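Local atomic coordinates of T-lymphoma invasion and metastasis-inducing protein 1 (PDB entry 4K2P), a protein that probably activates the small GTPase Rac as a guanine nucleotide exchange factor, its PH-CC-Ex region binding phosphoinositides and the polarity protein Par-3. Residues A15-F19 / A31-K35; V71-V76 / I116-C120; S92-G96 / H237-A242; L185-Q189 / F216-T221. The protein carries 5 engineered substitutions. All coordinates share one frame; numbering follows the deposited sequence.

Contact 1 (A15-F19 / A31-K35); sequences AVKNF and ATRRK
Lys-17 and Arg-34 meet where strand 10-23 is tied to the loop folded back beside it. The ammonium of Lys-17 reaches the main chain of Arg-34, NZ lying 3.0 Å from Arg-34 O and close to the line of the carbonyl bond (C=O...N 163°). Near the other end of the loop, Ala-31 N donates to Phe-19 O over 3.0 Å. Within the loop, a bend at chi3 (60°) brings Arg-34 NE within 3.1 Å of Thr-32 O, an acceptor in the guanidinium plane. A water bridges the segments too, donating to Asn-18 O and, weakly, to Thr-32 O. The loop completes the link between strands 10-23 and 37-44 of the PH fold, a region that carries basic lipid-binding residues in many relatives. Packing of the side chains makes up the rest. The chains of Lys-17 and Arg-34 slide past each other in opposite directions, CG to CG 4.0 Å, while Asn-18 CB covers one guanidinium face, 3.6 Å from Arg-34 NH1. The amide of Asn-18 is turned 58° from the guanidinium plane. With an alanine at Arg-34, Thr-32 O would probably lose its NE mate and Asn-18 CB its flat cover.

Contact 2 (V71-V76 / I116-C120); sequences VENSIV and IHSAC
Val-76 and His-117 meet where the C-terminal helix of the PH domain, 106-128, packs against the start of strand 75-78 and the type II turn from Val-71 to Ser-74 that leads into it. This helix laid against the curled sheet is the hallmark of the PH fold. The tight side is apolar with one polar bond set into it. Val-76 CG2 comes to 3.7 Å from Ile-116 CG2, the two side chains crossing at about a right angle, and Val-71 CG2 adds a looser touch on the same methyl. Next to them Val-76 N donates to His-117 NE2 over 3.1 Å, from near the edge of the ring but tilted 18° out of its plane. The other ring nitrogen, ND1, is hydrogen-bonded to Ser-201 of helix 168-203, so one imidazole spans strand, PH helix and coiled coil; such use of both nitrogens is consistent with a neutral ring. A leucine in place of His-117 would probably leave Val-76 N without its acceptor and Ser-201 without its partner on this helix. Further along the helix, Cys-120 brings its sulfur up to the turn, SG 3.0 Å from Val-71 O; that oxygen accepts a hydrogen bond from Ser-74 OG at 2.8 Å. Beyond the sulfur the contact loosens: Glu-72 and Asn-73 turn their CB atoms away from the helix, and a water mediates instead, accepting from Asn-73 N and donating to Cys-120 O, each 2.8 Å from it.

Contact 3 (S92-G96 / H237-A242); sequences SNSLG and HALVAA
His-237 makes the polar bond between helix 233-241 and the loop joining strands 88-92 and 98-102, a place where the CC-Ex region packs directly on the PH sheet. With CG opposite the backbone N (chi1 -177°), its ring swings toward the loop, and ND1 shares a 2.8 Å hydrogen bond with Ser-92 OG, which lies in the ring plane at its edge. The same ring brings CE1 to 3.4 Å from Asn-93 O, while Met-190 of helix 168-203 also touches this histidine. One residue on, Ala-238 lies against Gly-96, their CA atoms only 4.0 Å apart. Gly-96 CA makes a C-H...O contact with Ala-238 O at 3.4 Å, and Ala-238 CB is 3.6 Å from Gly-96 O. A CB on Gly-96 would probably crowd Ala-242 CB and, at its positive phi (113°), the carbonyl O of Leu-95. Ala-241, a turn later, sets its methyl over the loop backbone, CB 3.5 Å from Ser-94 O. Last, Ala-242 CA meets Leu-95 O at 3.7 Å. The loop keeps its shape partly through Asn-93 OD1, which accepts from Asp-97 N and more weakly from Leu-95 N and Gly-96 N. Small residues thus let helix and loop approach backbone to backbone, while the histidine-serine bond fixes the ring's rotation; the price is Gly-96 O, buried without a polar partner.

Contact 4 (L185-Q189 / F216-T221); sequences LEQFQ and FASRPT
Glu-186 on helix 168-203 and Phe-216, just ahead of helix 219-228, mark the nearest backbone approach, CA to CA 6.3 Å, so side chains of helix 168-203 reach across. The carboxylate of Glu-186 sits at the start of the second helix, where Ser-218 is the N-cap. Its OE2 is gripped by two donors: Thr-221 OG1 at 2.6 Å uses the syn lone pair, and Ser-218 N at 2.9 Å comes in almost straight (N-H...O 174°) from above the carboxylate plane. The second oxygen, OE1, forms a salt bridge with Arg-243 and accepts from a water at 2.9 Å that also bonds Ser-218 OG. Phe-236 of helix 233-241 packs on Glu-186 and Thr-221. A different interaction occupies the next turn of helix 168-203. Gln-189, bent at chi2 (-73°), lays its amide on the Phe-216 ring, the planes 11° apart and CD 3.6 Å above the ring centre. NE2 is 3.4 Å from Phe-216 CZ, and CG adds a CH-pi contact, 3.9 Å from the centroid. The stack covers one face of the surface residue Phe-216, joining two helical parts of the CC-Ex region. For Glu-186, burial is offset by an arginine, two donors and the N-terminal end of a helix, an environment that would probably hold the carboxylate in its charged form and fix where helix 219-228 begins.

In the fold
Taken together, the four contacts run from an outlying edge of the PH domain into the CC-Ex helices. Contact 1 is a surface contact, built of a lysine, an arginine and water; contact 2, in the same domain and reaching the same sheet, is buried, mixing valine and isoleucine packing with a histidine bond. Contact 3 joins the two regions, and it touches contact 2 directly: Ile-75 O lies 2.9 Å from Ser-92 N, probably a hydrogen bond between neighbouring strands. Contact 4, wholly within CC-Ex, buries a charge rather than exposing it. Helix 168-203 carries one of its segments and also borders contacts 2 and 3, whereas contacts 1 and 4 have centres about 27 Å apart.

Contact 1 (A15-F19 / A31-K35)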
loop_
_atom_site.group_PDB
_atom_site.type_symbol
_atom_site.label_atom_id
_atom_site.label_comp_id
_atom_site.label_asym_id
_atom_site.label_seq_id
_atom_site.Cartn_x
_atom_site.Cartn_y
_atom_site.Cartn_z
ATOM N N ALA A 15 -14.250 13.500 2.743
ATOM C CA ALA A 15 -14.909 13.040 1.528
ATOM C C ALA A 15 -14.202 11.753 1.116
ATOM O O ALA A 15 -12.989 11.643 1.262
ATOM C CB ALA A 15 -14.840 14.083 0.430
ATOM N N VAL A 16 -14.958 10.780 0.620
ATOM C CA VAL A 16 -14.443 9.430 0.381
ATOM C C VAL A 16 -14.992 8.882 -0.926
ATOM O O VAL A 16 -16.138 9.148 -1.293
ATOM C CB VAL A 16 -14.810 8.465 1.521
ATOM C CG1 VAL A 16 -14.159 7.099 1.302
ATOM C CG2 VAL A 16 -14.381 9.046 2.876
ATOM N N LYS A 17 -14.158 8.116 -1.621
ATOM C CA LYS A 17 -14.491 7.577 -2.926
ATOM C C LYS A 17 -13.751 6.254 -3.113
ATOM O O LYS A 17 -12.540 6.224 -2.965
ATOM C CB LYS A 17 -14.082 8.594 -3.984
ATOM C CG LYS A 17 -14.430 8.286 -5.398
ATOM C CD LYS A 17 -14.075 9.499 -6.225
ATOM C CE LYS A 17 -14.384 9.307 -7.674
ATOM N NZ LYS A 17 -14.737 10.605 -8.305
ATOM N N ASN A 18 -14.448 5.167 -3.423
ATOM C CA ASN A 18 -13.750 3.928 -3.785
ATOM C C ASN A 18 -12.952 4.120 -5.070
ATOM O O ASN A 18 -13.420 4.759 -6.002
ATOM C CB ASN A 18 -14.727 2.770 -3.937
ATOM C CG ASN A 18 -15.429 2.432 -2.640
ATOM O OD1 ASN A 18 -14.907 2.677 -1.560
ATOM N ND2 ASN A 18 -16.603 1.836 -2.745
ATOM N N PHE A 19 -11.748 3.562 -5.110
ATOM C CA PHE A 19 -10.800 3.851 -6.178
ATOM C C PHE A 19 -10.399 2.597 -6.973
ATOM O O PHE A 19 -10.563 2.553 -8.194
ATOM C CB PHE A 19 -9.566 4.531 -5.586
ATOM C CG PHE A 19 -8.584 5.004 -6.613
ATOM C CD1 PHE A 19 -9.011 5.722 -7.717
ATOM C CD2 PHE A 19 -7.231 4.758 -6.462
ATOM C CE1 PHE A 19 -8.111 6.161 -8.665
ATOM C CE2 PHE A 19 -6.328 5.198 -7.401
ATOM C CZ PHE A 19 -6.766 5.901 -8.506
ATOM N N ALA A 31 -12.771 1.208 -9.747
ATOM C CA ALA A 31 -14.114 1.357 -9.214
ATOM C C ALA A 31 -14.952 2.100 -10.243
ATOM O O ALA A 31 -14.411 2.801 -11.094
ATOM C CB ALA A 31 -14.100 2.103 -7.898
ATOM N N THR A 32 -16.268 1.916 -10.178
ATOM C CA THR A 32 -17.203 2.629 -11.041
ATOM C C THR A 32 -17.006 4.141 -10.929
ATOM O O THR A 32 -16.615 4.646 -9.874
ATOM C CB THR A 32 -18.662 2.273 -10.679
ATOM O OG1 THR A 32 -18.843 0.856 -10.763
ATOM C CG2 THR A 32 -19.648 2.957 -11.611
ATOM N N ARG A 33 -17.255 4.854 -12.026
ATOM C CA ARG A 33 -17.315 6.312 -11.997
ATOM C C ARG A 33 -18.432 6.717 -11.051
ATOM O O ARG A 33 -19.560 6.244 -11.188
ATOM C CB ARG A 33 -17.546 6.888 -13.396
ATOM N N ARG A 34 -18.126 7.592 -10.098
ATOM C CA ARG A 34 -19.036 7.861 -8.987
ATOM C C ARG A 34 -18.722 9.165 -8.273
ATOM O O ARG A 34 -17.659 9.756 -8.458
ATOM C CB ARG A 34 -18.985 6.731 -7.967
ATOM C CG ARG A 34 -17.716 6.745 -7.125
ATOM C CD ARG A 34 -17.672 5.559 -6.200
ATOM N NE ARG A 34 -17.694 4.302 -6.939
ATOM C CZ ARG A 34 -17.900 3.119 -6.375
ATOM N NH1 ARG A 34 -18.108 3.036 -5.066
ATOM N NH2 ARG A 34 -17.901 2.020 -7.118
ATOM N N LYS A 35 -19.645 9.589 -7.418
ATOM C CA LYS A 35 -19.469 10.826 -6.686
ATOM C C LYS A 35 -18.751 10.540 -5.376
ATOM O O LYS A 35 -18.713 9.402 -4.900
ATOM C CB LYS A 35 -20.818 11.492 -6.382
ATOM C CG LYS A 35 -21.637 11.911 -7.595
ATOM C CD LYS A 35 -22.799 12.801 -7.169
ATOM C CE LYS A 35 -23.497 13.452 -8.357
ATOM N NZ LYS A 35 -24.267 12.490 -9.194
HETATM O O HOH W 1 -13.710 5.579 -8.506
#

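Contact 2 (V71-V76 / I116-C120)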
loop_
_atom_site.group_PDB
_atom_site.type_symbol
_atom_site.label_atom_id
_atom_site.label_comp_id
_atom_site.label_asym_id
_atom_site.label_seq_id
_atom_site.Cartn_x
_atom_site.Cartn_y
_atom_site.Cartn_z
ATOM N N VAL A 71 -7.211 -1.873 7.646
ATOM C CA VAL A 71 -6.082 -1.176 7.035
ATOM C C VAL A 71 -4.723 -1.667 7.519
ATOM O O VAL A 71 -3.722 -0.982 7.314
ATOM C CB VAL A 71 -6.161 0.353 7.288
ATOM C CG1 VAL A 71 -7.477 0.901 6.760
ATOM C CG2 VAL A 71 -6.003 0.684 8.753
ATOM N N GLU A 72 -4.676 -2.849 8.133
ATOM C CA GLU A 72 -3.391 -3.460 8.475
ATOM C C GLU A 72 -2.571 -3.601 7.201
ATOM O O GLU A 72 -3.108 -3.953 6.160
ATOM C CB GLU A 72 -3.563 -4.836 9.139
ATOM C CG GLU A 72 -3.554 -4.807 10.661
ATOM C CD GLU A 72 -3.612 -6.192 11.310
ATOM O OE1 GLU A 72 -3.013 -7.152 10.781
ATOM O OE2 GLU A 72 -4.268 -6.315 12.365
ATOM N N ASN A 73 -1.289 -3.271 7.282
ATOM C CA ASN A 73 -0.349 -3.444 6.171
ATOM C C ASN A 73 -0.751 -2.646 4.929
ATOM O O ASN A 73 -0.538 -3.076 3.799
ATOM C CB ASN A 73 -0.192 -4.932 5.828
ATOM C CG ASN A 73 0.481 -5.715 6.941
ATOM O OD1 ASN A 73 1.498 -5.290 7.489
ATOM N ND2 ASN A 73 -0.080 -6.863 7.278
ATOM N N SER A 74 -1.307 -1.461 5.158
ATOM C CA SER A 74 -1.678 -0.544 4.089
ATOM C C SER A 74 -0.558 0.440 3.753
ATOM O O SER A 74 0.432 0.553 4.474
ATOM C CB SER A 74 -2.930 0.240 4.476
ATOM O OG SER A 74 -4.057 -0.605 4.536
ATOM N N ILE A 75 -0.721 1.137 2.637
ATOM C CA ILE A 75 0.097 2.292 2.314
ATOM C C ILE A 75 -0.843 3.466 2.077
ATOM O O ILE A 75 -1.898 3.314 1.483
ATOM C CB ILE A 75 0.974 2.059 1.058
ATOM C CG1 ILE A 75 2.037 0.990 1.328
ATOM C CG2 ILE A 75 1.662 3.356 0.631
ATOM C CD1 ILE A 75 2.767 0.500 0.065
ATOM N N VAL A 76 -0.439 4.646 2.519
ATOM C CA VAL A 76 -1.190 5.854 2.269
ATOM C C VAL A 76 -0.230 6.801 1.563
ATOM O O VAL A 76 0.930 6.918 1.957
ATOM C CB VAL A 76 -1.751 6.498 3.554
ATOM C CG1 VAL A 76 -2.743 7.594 3.203
ATOM C CG2 VAL A 76 -2.424 5.455 4.435
ATOM N N ILE A 116 -2.423 6.756 10.301
ATOM C CA ILE A 116 -2.725 5.447 9.734
ATOM C C ILE A 116 -1.463 4.590 9.699
ATOM O O ILE A 116 -1.510 3.409 10.027
ATOM C CB ILE A 116 -3.335 5.555 8.337
ATOM C CG1 ILE A 116 -4.712 6.217 8.427
ATOM C CG2 ILE A 116 -3.490 4.171 7.706
ATOM C CD1 ILE A 116 -5.253 6.719 7.108
ATOM N N HIS A 117 -0.337 5.193 9.332
ATOM C CA HIS A 117 0.931 4.478 9.259
ATOM C C HIS A 117 1.392 4.067 10.649
ATOM O O HIS A 117 1.994 3.015 10.821
ATOM C CB HIS A 117 2.000 5.339 8.584
ATOM C CG HIS A 117 1.892 5.359 7.096
ATOM N ND1 HIS A 117 2.606 6.227 6.303
ATOM C CD2 HIS A 117 1.142 4.611 6.259
ATOM C CE1 HIS A 117 2.296 6.016 5.038
ATOM N NE2 HIS A 117 1.417 5.032 4.984
ATOM N N SER A 118 1.090 4.897 11.641
ATOM C CA SER A 118 1.435 4.589 13.024
ATOM C C SER A 118 0.665 3.374 13.492
ATOM O O SER A 118 1.197 2.523 14.190
ATOM C CB SER A 118 1.148 5.776 13.940
ATOM O OG SER A 118 2.122 6.786 13.769
ATOM N N ALA A 119 -0.607 3.320 13.119
ATOM C CA ALA A 119 -1.458 2.197 13.460
ATOM C C ALA A 119 -0.922 0.929 12.808
ATOM O O ALA A 119 -0.910 -0.128 13.423
ATOM C CB ALA A 119 -2.890 2.459 13.020
ATOM N N CYS A 120 -0.504 1.040 11.552
ATOM C CA CYS A 120 0.039 -0.098 10.823
ATOM C C CYS A 120 1.331 -0.573 11.463
ATOM O O CYS A 120 1.598 -1.766 11.540
ATOM C CB CYS A 120 0.275 0.259 9.358
ATOM S SG CYS A 120 -1.251 0.422 8.417
HETATM O O HOH W 2 0.263 -3.345 9.658
#

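Contact 3 (S92-G96 / H237-A242)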
loop_
_atom_site.group_PDB
_atom_site.type_symbol
_atom_site.label_atom_id
_atom_site.label_comp_id
_atom_site.label_asym_id
_atom_site.label_seq_id
_atom_site.Cartn_x
_atom_site.Cartn_y
_atom_site.Cartn_z
ATOM N N SER A 92 -4.184 2.267 0.031
ATOM C CA SER A 92 -4.287 0.955 -0.589
ATOM C C SER A 92 -4.027 -0.087 0.492
ATOM O O SER A 92 -3.040 -0.002 1.205
ATOM C CB SER A 92 -3.304 0.808 -1.755
ATOM O OG SER A 92 -2.022 1.316 -1.423
ATOM N N ASN A 93 -4.918 -1.065 0.608
ATOM C CA ASN A 93 -4.863 -2.006 1.713
ATOM C C ASN A 93 -4.093 -3.265 1.340
ATOM O O ASN A 93 -3.445 -3.316 0.304
ATOM C CB ASN A 93 -6.283 -2.348 2.181
ATOM C CG ASN A 93 -7.048 -3.192 1.185
ATOM O OD1 ASN A 93 -6.580 -3.447 0.084
ATOM N ND2 ASN A 93 -8.236 -3.633 1.576
ATOM N N SER A 94 -4.146 -4.274 2.198
ATOM C CA SER A 94 -3.370 -5.490 1.986
ATOM C C SER A 94 -4.049 -6.460 1.021
ATOM O O SER A 94 -3.502 -7.511 0.727
ATOM C CB SER A 94 -3.108 -6.181 3.329
ATOM O OG SER A 94 -4.316 -6.656 3.895
ATOM N N LEU A 95 -5.241 -6.108 0.537
ATOM C CA LEU A 95 -6.043 -7.019 -0.290
ATOM C C LEU A 95 -6.095 -6.684 -1.787
ATOM O O LEU A 95 -6.443 -7.542 -2.594
ATOM C CB LEU A 95 -7.476 -7.070 0.238
ATOM C CG LEU A 95 -7.668 -7.530 1.686
ATOM C CD1 LEU A 95 -9.158 -7.606 2.023
ATOM C CD2 LEU A 95 -6.991 -8.881 1.928
ATOM N N GLY A 96 -5.745 -5.456 -2.154
ATOM C CA GLY A 96 -5.821 -5.019 -3.542
ATOM C C GLY A 96 -6.872 -3.941 -3.763
ATOM O O GLY A 96 -7.145 -3.548 -4.896
ATOM N N HIS A 237 0.860 -0.960 -5.600
ATOM C CA HIS A 237 0.631 -1.677 -4.358
ATOM C C HIS A 237 -0.590 -2.561 -4.479
ATOM O O HIS A 237 -0.558 -3.697 -4.049
ATOM C CB HIS A 237 0.454 -0.734 -3.171
ATOM C CG HIS A 237 0.296 -1.459 -1.872
ATOM N ND1 HIS A 237 -0.478 -0.989 -0.833
ATOM C CD2 HIS A 237 0.805 -2.641 -1.452
ATOM C CE1 HIS A 237 -0.435 -1.844 0.171
ATOM N NE2 HIS A 237 0.334 -2.856 -0.181
ATOM N N ALA A 238 -1.673 -2.039 -5.054
ATOM C CA ALA A 238 -2.908 -2.811 -5.160
ATOM C C ALA A 238 -2.679 -4.088 -5.972
ATOM O O ALA A 238 -3.181 -5.154 -5.624
ATOM C CB ALA A 238 -4.018 -1.976 -5.785
ATOM N N LEU A 239 -1.921 -3.968 -7.055
ATOM C CA LEU A 239 -1.652 -5.096 -7.935
ATOM C C LEU A 239 -0.808 -6.149 -7.223
ATOM O O LEU A 239 -1.078 -7.343 -7.314
ATOM C CB LEU A 239 -0.962 -4.603 -9.207
ATOM C CG LEU A 239 -1.871 -3.802 -10.137
ATOM C CD1 LEU A 239 -1.058 -2.994 -11.129
ATOM C CD2 LEU A 239 -2.828 -4.733 -10.866
ATOM N N VAL A 240 0.194 -5.701 -6.481
ATOM C CA VAL A 240 1.064 -6.608 -5.762
ATOM C C VAL A 240 0.317 -7.312 -4.637
ATOM O O VAL A 240 0.462 -8.513 -4.452
ATOM C CB VAL A 240 2.291 -5.871 -5.187
ATOM C CG1 VAL A 240 3.061 -6.771 -4.197
ATOM C CG2 VAL A 240 3.205 -5.434 -6.311
ATOM N N ALA A 241 -0.486 -6.559 -3.891
ATOM C CA ALA A 241 -1.196 -7.100 -2.739
ATOM C C ALA A 241 -2.237 -8.108 -3.188
ATOM O O ALA A 241 -2.519 -9.076 -2.482
ATOM C CB ALA A 241 -1.845 -5.981 -1.929
ATOM N N ALA A 242 -2.798 -7.892 -4.370
ATOM C CA ALA A 242 -3.837 -8.781 -4.883
ATOM C C ALA A 242 -3.289 -10.185 -5.181
ATOM O O ALA A 242 -4.055 -11.133 -5.351
ATOM C CB ALA A 242 -4.459 -8.195 -6.130
#

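Contact 4 (L185-Q189 / F216-T221)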
loop_
_atom_site.group_PDB
_atom_site.type_symbol
_atom_site.label_atom_id
_atom_site.label_comp_id
_atom_site.label_asym_id
_atom_site.label_seq_id
_atom_site.Cartn_x
_atom_site.Cartn_y
_atom_site.Cartn_z
ATOM N N LEU A 185 11.021 -9.655 -6.366
ATOM C CA LEU A 185 11.680 -8.379 -6.152
ATOM C C LEU A 185 10.655 -7.241 -6.129
ATOM O O LEU A 185 10.817 -6.288 -5.378
ATOM C CB LEU A 185 12.751 -8.156 -7.226
ATOM C CG LEU A 185 14.000 -9.011 -7.014
ATOM C CD1 LEU A 185 14.887 -9.038 -8.252
ATOM C CD2 LEU A 185 14.792 -8.508 -5.823
ATOM N N GLU A 186 9.594 -7.358 -6.918
ATOM C CA GLU A 186 8.496 -6.400 -6.856
ATOM C C GLU A 186 7.859 -6.394 -5.480
ATOM O O GLU A 186 7.568 -5.336 -4.925
ATOM C CB GLU A 186 7.416 -6.716 -7.877
ATOM C CG GLU A 186 7.716 -6.292 -9.285
ATOM C CD GLU A 186 6.532 -6.553 -10.195
ATOM O OE1 GLU A 186 5.997 -7.680 -10.154
ATOM O OE2 GLU A 186 6.108 -5.630 -10.915
ATOM N N GLN A 187 7.638 -7.592 -4.950
ATOM C CA GLN A 187 7.015 -7.780 -3.648
ATOM C C GLN A 187 7.914 -7.228 -2.549
ATOM O O GLN A 187 7.441 -6.549 -1.641
ATOM C CB GLN A 187 6.727 -9.266 -3.422
ATOM C CG GLN A 187 6.204 -9.654 -2.037
ATOM C CD GLN A 187 4.778 -9.207 -1.795
ATOM O OE1 GLN A 187 3.834 -9.791 -2.333
ATOM N NE2 GLN A 187 4.607 -8.179 -0.966
ATOM N N PHE A 188 9.211 -7.503 -2.651
ATOM C CA PHE A 188 10.169 -7.097 -1.635
ATOM C C PHE A 188 10.316 -5.578 -1.605
ATOM O O PHE A 188 10.420 -4.989 -0.530
ATOM C CB PHE A 188 11.547 -7.726 -1.876
ATOM C CG PHE A 188 11.620 -9.210 -1.613
ATOM C CD1 PHE A 188 10.762 -9.833 -0.721
ATOM C CD2 PHE A 188 12.577 -9.981 -2.248
ATOM C CE1 PHE A 188 10.851 -11.199 -0.485
ATOM C CE2 PHE A 188 12.663 -11.343 -2.015
ATOM C CZ PHE A 188 11.800 -11.947 -1.127
ATOM N N GLN A 189 10.340 -4.955 -2.781
ATOM C CA GLN A 189 10.541 -3.514 -2.887
ATOM C C GLN A 189 9.317 -2.769 -2.392
ATOM O O GLN A 189 9.424 -1.672 -1.854
ATOM C CB GLN A 189 10.845 -3.101 -4.324
ATOM C CG GLN A 189 12.189 -3.573 -4.840
ATOM C CD GLN A 189 13.347 -2.813 -4.240
ATOM O OE1 GLN A 189 13.165 -1.926 -3.412
ATOM N NE2 GLN A 189 14.547 -3.161 -4.654
ATOM N N PHE A 216 10.614 -0.040 -10.257
ATOM C CA PHE A 216 10.745 -1.479 -10.029
ATOM C C PHE A 216 9.577 -2.282 -10.583
ATOM O O PHE A 216 9.609 -3.507 -10.571
ATOM C CB PHE A 216 10.885 -1.776 -8.529
ATOM C CG PHE A 216 12.212 -1.383 -7.964
ATOM C CD1 PHE A 216 13.355 -2.063 -8.338
ATOM C CD2 PHE A 216 12.321 -0.328 -7.075
ATOM C CE1 PHE A 216 14.582 -1.702 -7.837
ATOM C CE2 PHE A 216 13.544 0.043 -6.569
ATOM C CZ PHE A 216 14.682 -0.650 -6.950
ATOM N N ALA A 217 8.543 -1.606 -11.068
ATOM C CA ALA A 217 7.420 -2.308 -11.676
ATOM C C ALA A 217 7.877 -3.023 -12.945
ATOM O O ALA A 217 8.472 -2.423 -13.833
ATOM C CB ALA A 217 6.276 -1.340 -11.988
ATOM N N SER A 218 7.574 -4.311 -13.018
ATOM C CA SER A 218 7.901 -5.141 -14.174
ATOM C C SER A 218 7.013 -4.797 -15.359
ATOM O O SER A 218 6.060 -4.034 -15.218
ATOM C CB SER A 218 7.745 -6.612 -13.809
ATOM O OG SER A 218 6.374 -6.963 -13.773
ATOM N N ARG A 219 7.327 -5.337 -16.534
ATOM C CA ARG A 219 6.521 -5.066 -17.714
ATOM C C ARG A 219 5.079 -5.538 -17.540
ATOM O O ARG A 219 4.162 -4.775 -17.825
ATOM C CB ARG A 219 7.146 -5.685 -18.969
ATOM C CG ARG A 219 6.376 -5.360 -20.239
ATOM C CD ARG A 219 7.006 -5.981 -21.463
ATOM N NE ARG A 219 6.116 -5.899 -22.623
ATOM C CZ ARG A 219 6.322 -5.153 -23.702
ATOM N NH1 ARG A 219 7.377 -4.368 -23.787
ATOM N NH2 ARG A 219 5.449 -5.173 -24.698
ATOM N N PRO A 220 4.863 -6.770 -17.043
ATOM C CA PRO A 220 3.466 -7.189 -16.868
ATOM C C PRO A 220 2.687 -6.297 -15.906
ATOM O O PRO A 220 1.496 -6.054 -16.115
ATOM C CB PRO A 220 3.583 -8.604 -16.294
ATOM C CG PRO A 220 4.942 -9.074 -16.653
ATOM C CD PRO A 220 5.815 -7.874 -16.814
ATOM N N THR A 221 3.355 -5.794 -14.876
ATOM C CA THR A 221 2.695 -4.940 -13.904
ATOM C C THR A 221 2.377 -3.572 -14.526
ATOM O O THR A 221 1.334 -2.979 -14.242
ATOM C CB THR A 221 3.560 -4.776 -12.639
ATOM O OG1 THR A 221 3.759 -6.061 -12.033
ATOM C CG2 THR A 221 2.880 -3.868 -11.630
HETATM O O HOH W 3 6.168 -9.357 -12.487
#